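PDB 6NWZ: carbohydrate deacetylase Agd3 from Neosartorya fumigata, which probably removes acetyl groups from N-acetylated sugars of the exopolysaccharide galactosaminogalactan and is required for biofilm formation by this fungus. Local coordinates for residues 56-61 and 83-88; 145-150 and 184-189; 245-250 and 588-593. All coordinates share one frame; numbering follows the deposited sequence.

Contact 1: 56-61 and 83-88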
# COMPACT_ATOMS: atom_id res chain seq x y z
N VAL A 56 24.30 -6.90 14.93
CA VAL A 56 25.23 -7.68 15.74
C VAL A 56 26.08 -8.53 14.80
O VAL A 56 25.58 -9.54 14.27
CB VAL A 56 24.50 -8.55 16.77
CG1 VAL A 56 25.50 -9.17 17.73
CG2 VAL A 56 23.46 -7.72 17.52
N PRO A 57 27.34 -8.19 14.56
CA PRO A 57 28.20 -9.05 13.75
C PRO A 57 28.65 -10.26 14.55
O PRO A 57 28.49 -10.34 15.77
CB PRO A 57 29.38 -8.14 13.42
CG PRO A 57 29.46 -7.22 14.59
CD PRO A 57 28.04 -6.98 15.02
N GLN A 58 29.23 -11.23 13.83
CA GLN A 58 29.69 -12.46 14.47
C GLN A 58 30.74 -12.18 15.54
O GLN A 58 30.85 -12.95 16.50
CB GLN A 58 30.24 -13.42 13.41
CG GLN A 58 30.70 -14.76 13.97
CD GLN A 58 31.02 -15.75 12.88
OE1 GLN A 58 30.82 -15.49 11.69
NE2 GLN A 58 31.54 -16.91 13.28
N ALA A 59 31.50 -11.10 15.39
CA ALA A 59 32.48 -10.74 16.40
C ALA A 59 31.84 -10.18 17.66
O ALA A 59 32.51 -10.11 18.70
CB ALA A 59 33.47 -9.72 15.83
N GLY A 60 30.58 -9.78 17.60
CA GLY A 60 29.86 -9.26 18.74
C GLY A 60 29.69 -7.75 18.68
O GLY A 60 30.24 -7.05 17.82
N VAL A 61 28.90 -7.24 19.63
CA VAL A 61 28.66 -5.81 19.75
C VAL A 61 28.05 -5.56 21.12
O VAL A 61 27.47 -6.47 21.73
CB VAL A 61 27.74 -5.31 18.61
CG1 VAL A 61 26.31 -5.76 18.83
CG2 VAL A 61 27.81 -3.79 18.46
N VAL A 83 20.24 -13.66 16.55
CA VAL A 83 21.52 -13.24 15.98
C VAL A 83 22.56 -14.35 16.12
O VAL A 83 23.63 -14.15 16.72
CB VAL A 83 22.02 -11.91 16.57
CG1 VAL A 83 21.12 -10.78 16.10
CG2 VAL A 83 22.09 -11.92 18.09
N SER A 84 22.26 -15.51 15.56
CA SER A 84 23.05 -16.72 15.75
C SER A 84 24.00 -16.95 14.57
O SER A 84 23.61 -16.80 13.41
CB SER A 84 22.15 -17.94 15.92
OG SER A 84 22.93 -19.12 15.98
N TYR A 85 25.23 -17.32 14.89
CA TYR A 85 26.24 -17.67 13.90
C TYR A 85 26.81 -19.05 14.22
O TYR A 85 26.71 -19.53 15.35
CB TYR A 85 27.39 -16.65 13.87
CG TYR A 85 27.01 -15.25 13.45
CD1 TYR A 85 26.49 -14.35 14.36
CD2 TYR A 85 27.22 -14.83 12.15
CE1 TYR A 85 26.16 -13.06 13.98
CE2 TYR A 85 26.90 -13.54 11.75
CZ TYR A 85 26.37 -12.66 12.67
OH TYR A 85 26.05 -11.39 12.27
N ASP A 86 27.41 -19.67 13.21
CA ASP A 86 28.11 -20.94 13.39
C ASP A 86 29.57 -20.61 13.69
O ASP A 86 30.33 -20.22 12.80
CB ASP A 86 27.98 -21.82 12.15
CG ASP A 86 28.69 -23.16 12.30
OD1 ASP A 86 29.20 -23.46 13.40
OD2 ASP A 86 28.73 -23.93 11.32
N TYR A 87 29.95 -20.74 14.96
CA TYR A 87 31.31 -20.47 15.40
C TYR A 87 32.23 -21.67 15.22
O TYR A 87 33.40 -21.60 15.63
CB TYR A 87 31.30 -20.02 16.87
CG TYR A 87 30.67 -18.67 17.05
CD1 TYR A 87 29.30 -18.54 17.25
CD2 TYR A 87 31.43 -17.51 16.98
CE1 TYR A 87 28.71 -17.30 17.40
CE2 TYR A 87 30.86 -16.27 17.13
CZ TYR A 87 29.50 -16.16 17.34
OH TYR A 87 28.95 -14.91 17.48
N GLY A 88 31.75 -22.74 14.61
CA GLY A 88 32.58 -23.90 14.36
C GLY A 88 33.01 -24.60 15.63
O GLY A 88 32.58 -24.29 16.74
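Two tyrosine hydroxyls of 83-88 donate to backbone carbonyls of 56-61. Y85 OH bonds to V56 O at 2.8 Å, and Y87 OH to Q58 O at 2.9 Å. Both donors lie in the carbonyl plane, each on a lone pair, and V56 O sits at the edge of the Y85 ring. V56 O precedes, and Q58 O lies within, the type I beta turn P57 to G60 that follows strand 51-55 in the CBM87 region, closed by G60 N to P57 O. Y85 lies on strand 84-86, which pairs antiparallel with 93-95; Y87 follows it, and at the strand's end D86 OD1 accepts from G88 N in an Asx turn.

Q58 makes the CH-pi contact. Its CB lies over the Y85 ring, 3.6 Å from the centroid and 13° off the normal. With CG anti to the backbone N (chi1 -178°) and the chain extended, the side chain runs on past Y87, where Q58 CG comes 3.5 Å from Y87 CE2. The amide is nearly parallel to the Y85 ring (19°) and upright against that of Y87.

Apolar contact is confined to the valines, which cross near a right angle, V56 CB being 4.1 Å from V83 CG1; both also touch I30.

Contact 2: 145-150 and 184-189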
# COMPACT_ATOMS: atom_id res chain seq x y z
N LEU A 145 -0.79 -22.37 7.34
CA LEU A 145 -0.56 -21.77 8.65
C LEU A 145 -1.74 -20.87 8.99
O LEU A 145 -2.31 -20.22 8.11
CB LEU A 145 0.75 -20.95 8.65
CG LEU A 145 0.97 -19.86 9.70
CD1 LEU A 145 1.10 -20.47 11.07
CD2 LEU A 145 2.21 -19.07 9.37
N SER A 146 -2.12 -20.85 10.27
CA SER A 146 -3.24 -20.02 10.68
C SER A 146 -3.11 -19.67 12.15
O SER A 146 -2.59 -20.46 12.94
CB SER A 146 -4.58 -20.73 10.44
OG SER A 146 -4.73 -21.78 11.38
N PHE A 147 -3.60 -18.49 12.51
CA PHE A 147 -3.71 -18.12 13.92
C PHE A 147 -4.86 -18.87 14.57
O PHE A 147 -5.97 -18.91 14.04
CB PHE A 147 -3.93 -16.61 14.06
CG PHE A 147 -2.70 -15.79 13.84
CD1 PHE A 147 -1.65 -15.83 14.75
CD2 PHE A 147 -2.58 -14.99 12.72
CE1 PHE A 147 -0.51 -15.09 14.55
CE2 PHE A 147 -1.44 -14.24 12.51
CZ PHE A 147 -0.40 -14.29 13.42
N THR A 148 -4.58 -19.49 15.72
CA THR A 148 -5.60 -20.21 16.46
C THR A 148 -6.09 -19.44 17.68
O THR A 148 -7.12 -19.81 18.26
CB THR A 148 -5.08 -21.58 16.90
OG1 THR A 148 -3.88 -21.41 17.67
CG2 THR A 148 -4.77 -22.42 15.68
N ASP A 149 -5.39 -18.38 18.08
CA ASP A 149 -5.80 -17.58 19.23
C ASP A 149 -5.24 -16.18 19.03
O ASP A 149 -4.02 -15.99 19.05
CB ASP A 149 -5.31 -18.21 20.53
CG ASP A 149 -5.80 -17.47 21.77
OD1 ASP A 149 -6.60 -16.52 21.64
OD2 ASP A 149 -5.39 -17.85 22.88
N THR A 150 -6.13 -15.21 18.83
CA THR A 150 -5.75 -13.81 18.66
C THR A 150 -6.15 -12.96 19.86
O THR A 150 -6.12 -11.73 19.77
CB THR A 150 -6.38 -13.24 17.39
OG1 THR A 150 -7.81 -13.32 17.48
CG2 THR A 150 -5.92 -14.03 16.18
N GLU A 184 -0.09 -21.47 22.71
CA GLU A 184 0.00 -21.50 21.26
C GLU A 184 -0.94 -20.45 20.66
O GLU A 184 -2.10 -20.36 21.06
CB GLU A 184 -0.35 -22.89 20.73
CG GLU A 184 -0.73 -22.92 19.26
CD GLU A 184 -1.02 -24.32 18.75
OE1 GLU A 184 -0.13 -25.20 18.83
OE2 GLU A 184 -2.16 -24.55 18.28
N ILE A 185 -0.42 -19.66 19.72
CA ILE A 185 -1.24 -18.68 19.01
C ILE A 185 -1.35 -18.98 17.52
O ILE A 185 -2.27 -18.45 16.87
CB ILE A 185 -0.72 -17.24 19.22
CG1 ILE A 185 0.64 -17.06 18.54
CG2 ILE A 185 -0.61 -16.91 20.70
CD1 ILE A 185 1.09 -15.62 18.47
N ALA A 186 -0.46 -19.79 16.94
CA ALA A 186 -0.53 -20.16 15.54
C ALA A 186 -0.21 -21.64 15.40
O ALA A 186 0.45 -22.24 16.26
CB ALA A 186 0.43 -19.33 14.68
N GLN A 187 -0.66 -22.23 14.30
CA GLN A 187 -0.62 -23.67 14.15
C GLN A 187 -0.36 -24.04 12.70
O GLN A 187 -0.97 -23.47 11.79
CB GLN A 187 -1.93 -24.28 14.65
CG GLN A 187 -2.03 -25.79 14.58
CD GLN A 187 -3.27 -26.31 15.26
OE1 GLN A 187 -4.22 -26.75 14.61
NE2 GLN A 187 -3.28 -26.26 16.59
N PHE A 188 0.56 -24.99 12.49
CA PHE A 188 0.79 -25.54 11.16
C PHE A 188 -0.23 -26.64 10.89
O PHE A 188 -0.37 -27.58 11.68
CB PHE A 188 2.20 -26.11 11.04
CG PHE A 188 3.29 -25.08 11.09
CD1 PHE A 188 3.30 -24.03 10.19
CD2 PHE A 188 4.30 -25.16 12.04
CE1 PHE A 188 4.30 -23.07 10.23
CE2 PHE A 188 5.30 -24.21 12.08
CZ PHE A 188 5.30 -23.16 11.18
N ALA A 189 -0.92 -26.53 9.76
CA ALA A 189 -1.86 -27.55 9.36
C ALA A 189 -1.12 -28.79 8.87
O ALA A 189 0.04 -28.71 8.46
CB ALA A 189 -2.78 -27.02 8.27
O HOH W 1 -3.69 -23.93 10.93
O HOH W 2 -4.04 -20.38 22.87
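S146 and Q187 exchange two backbone hydrogen bonds, S146 N to Q187 O at 3.2 Å and Q187 N to S146 O at 3.0 Å. Further along, I185 O takes T148 N at 2.8 Å and, more weakly, D149 N, so one carbonyl serves two successive amides where 145-150 leaves the strand.

This is antiparallel pairing of strands 144-147 and 182-188 in the CBM87 region, with S146 and Q187 as the hydrogen-bonded pair and L145-F188 and F147-A186 as non-hydrogen-bonded pairs beside it. Strand 198-206 continues the pairing beyond 182-188.

Apolar contacts gather on the face bearing L145, F147, A186 and F188. One methyl of the leucine does most of the touching: L145 CD1 is 3.8 Å from A186 CB and 4.2 Å from F188 CE1. F147 turns its ring edge to I185 O, in plane, and F147 CD1 is 4.1 Å from A186 CB. Helix 224-237 covers L145 and F147 through L229.

Polar side chains occupy the other face and the strand end. Q187 runs out trans to its main-chain N (chi1 -179°) and extended, carrying NE2 to E184 OE2 at 2.7 Å, on the syn side of the carboxylate; E184 OE1 bonds to T199. T148 CG2 packs 3.5 Å from Q187 CB. A water donates to both D149 OD2 and E184 O, while the D149 carboxylate is also held by K183 and S151.

Contact 3: 245-250 and 588-593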
# COMPACT_ATOMS: atom_id res chain seq x y z
N HIS A 245 -0.02 4.68 12.72
CA HIS A 245 -1.28 4.75 11.99
C HIS A 245 -1.42 3.58 11.01
O HIS A 245 -0.57 3.40 10.14
CB HIS A 245 -1.37 6.09 11.26
CG HIS A 245 -2.59 6.25 10.42
ND1 HIS A 245 -3.87 6.06 10.91
CD2 HIS A 245 -2.73 6.61 9.12
CE1 HIS A 245 -4.74 6.28 9.94
NE2 HIS A 245 -4.08 6.62 8.85
N ARG A 246 -2.49 2.79 11.15
CA ARG A 246 -2.74 1.63 10.31
C ARG A 246 -3.94 1.90 9.40
O ARG A 246 -5.09 1.83 9.85
CB ARG A 246 -2.99 0.38 11.15
CG ARG A 246 -3.29 -0.86 10.31
CD ARG A 246 -3.86 -1.98 11.15
NE ARG A 246 -5.28 -1.79 11.43
CZ ARG A 246 -5.95 -2.41 12.40
NH1 ARG A 246 -5.32 -3.26 13.20
NH2 ARG A 246 -7.24 -2.17 12.58
N ARG A 247 -3.68 2.18 8.13
CA ARG A 247 -4.73 2.41 7.15
C ARG A 247 -4.38 1.69 5.85
O ARG A 247 -3.21 1.67 5.45
CB ARG A 247 -4.92 3.92 6.90
CG ARG A 247 -5.75 4.28 5.67
CD ARG A 247 -7.21 3.92 5.84
NE ARG A 247 -7.85 4.70 6.89
CZ ARG A 247 -8.26 4.20 8.05
NH1 ARG A 247 -8.11 2.91 8.31
NH2 ARG A 247 -8.83 4.99 8.95
N VAL A 248 -5.38 1.10 5.21
CA VAL A 248 -5.22 0.46 3.91
C VAL A 248 -6.09 1.19 2.90
O VAL A 248 -7.32 1.24 3.05
CB VAL A 248 -5.58 -1.04 3.95
CG1 VAL A 248 -5.54 -1.62 2.54
CG2 VAL A 248 -4.62 -1.78 4.85
N ASN A 249 -5.46 1.77 1.88
CA ASN A 249 -6.18 2.46 0.82
C ASN A 249 -6.26 1.56 -0.40
O ASN A 249 -5.29 0.89 -0.77
CB ASN A 249 -5.49 3.78 0.44
CG ASN A 249 -5.68 4.86 1.49
OD1 ASN A 249 -4.70 5.47 1.94
ND2 ASN A 249 -6.92 5.12 1.88
N LEU A 250 -7.43 1.55 -1.04
CA LEU A 250 -7.64 0.80 -2.27
C LEU A 250 -8.08 1.79 -3.36
O LEU A 250 -9.27 2.04 -3.54
CB LEU A 250 -8.67 -0.31 -2.07
CG LEU A 250 -8.90 -1.19 -3.30
CD1 LEU A 250 -7.61 -1.87 -3.73
CD2 LEU A 250 -10.00 -2.21 -3.01
N PRO A 588 -11.00 -1.74 7.59
CA PRO A 588 -11.70 -1.07 6.50
C PRO A 588 -10.81 -0.94 5.27
O PRO A 588 -9.58 -0.96 5.34
CB PRO A 588 -12.05 0.30 7.08
CG PRO A 588 -11.91 0.15 8.56
CD PRO A 588 -10.83 -0.86 8.76
N LEU A 589 -11.47 -0.82 4.12
CA LEU A 589 -10.83 -0.40 2.87
C LEU A 589 -11.38 0.97 2.52
O LEU A 589 -12.59 1.12 2.32
CB LEU A 589 -11.09 -1.39 1.74
CG LEU A 589 -10.41 -2.76 1.83
CD1 LEU A 589 -10.99 -3.71 0.79
CD2 LEU A 589 -8.91 -2.63 1.64
N VAL A 590 -10.50 1.97 2.45
CA VAL A 590 -10.92 3.35 2.22
C VAL A 590 -10.29 3.83 0.92
O VAL A 590 -9.06 3.83 0.78
CB VAL A 590 -10.53 4.26 3.39
CG1 VAL A 590 -10.98 5.66 3.11
CG2 VAL A 590 -11.15 3.75 4.68
N THR A 591 -11.14 4.24 -0.02
CA THR A 591 -10.68 4.87 -1.26
C THR A 591 -10.65 6.38 -1.06
O THR A 591 -11.60 6.96 -0.52
CB THR A 591 -11.60 4.50 -2.43
OG1 THR A 591 -11.57 3.09 -2.66
CG2 THR A 591 -11.15 5.21 -3.70
N ILE A 592 -9.56 7.01 -1.49
CA ILE A 592 -9.43 8.46 -1.47
C ILE A 592 -9.03 8.92 -2.86
O ILE A 592 -8.47 8.16 -3.66
CB ILE A 592 -8.42 8.95 -0.42
CG1 ILE A 592 -7.03 8.36 -0.68
CG2 ILE A 592 -8.88 8.57 0.97
CD1 ILE A 592 -6.02 8.71 0.39
N THR A 593 -9.34 10.18 -3.16
CA THR A 593 -9.03 10.73 -4.47
C THR A 593 -7.53 10.85 -4.66
O THR A 593 -6.75 10.83 -3.71
CB THR A 593 -9.69 12.09 -4.67
OG1 THR A 593 -9.00 13.08 -3.90
CG2 THR A 593 -11.15 12.05 -4.26
O HOH W 3 -7.60 0.76 6.89
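L250 meets 588-593 with both backbone and side chain. Its carbonyl O accepts from T591 OG1 at 2.7 Å, the hydroxyl tilted 27° from the carbonyl plane; T591 OG1 has a second, weak bond to F299 N. The leucine's CD2 lies 4.2 Å from L589 CD1, and its side chain also packs on V578 of helix 569-584.

L589 extends this apolar patch to V248. The two side chains lie side by side and point the same way, with V248 CG1 3.6 Å from L589 CD2, and F581 touches both.

V590 supplies the polar centre. With N249 CG trans to its carbonyl carbon (chi1 -73°), N249 ND2 meets V590 O at 2.7 Å in an almost straight bond (175°), the donor above the carbonyl plane but the acceptor in the amide plane. L250 N reaches the same oxygen weakly, as V590 N does V248 O. The valine's CG2 rests over one face of the R247 guanidinium, 4.1 Å from NE; R247 forms salt bridges to E656 and D661. A water accepts from R247 NH1 and V248 N and donates to P588 O.

The contact joins the lead-in to strand 252-257, which carries the zinc ligands D255 and D256, to the link between helices 569-584 and 594-607. With direct backbone bonds weak, the shorter bonds from N249 and T591 side chains satisfy two backbone carbonyls of this buried junction.

In the fold
Contacts 1 and 2 both belong to the CBM87 region, in different parts of it, their nearest atoms about 18 Å apart; contact 3 lies near the centre of the chain and brings together residues more than three hundred positions apart. Contact 1 is the most peripheral, its exposed turn held by tyrosine hydroxyls and a ring face. Contact 2, likewise partly buried, rests on regular strand pairing, with an apolar side under a helix and a polar side, a water bridging the strand end. Contact 3 is buried and has no regular strand: side-chain-to-carbonyl bonds and aliphatic packing do the joining there. No structural element is shared among the three.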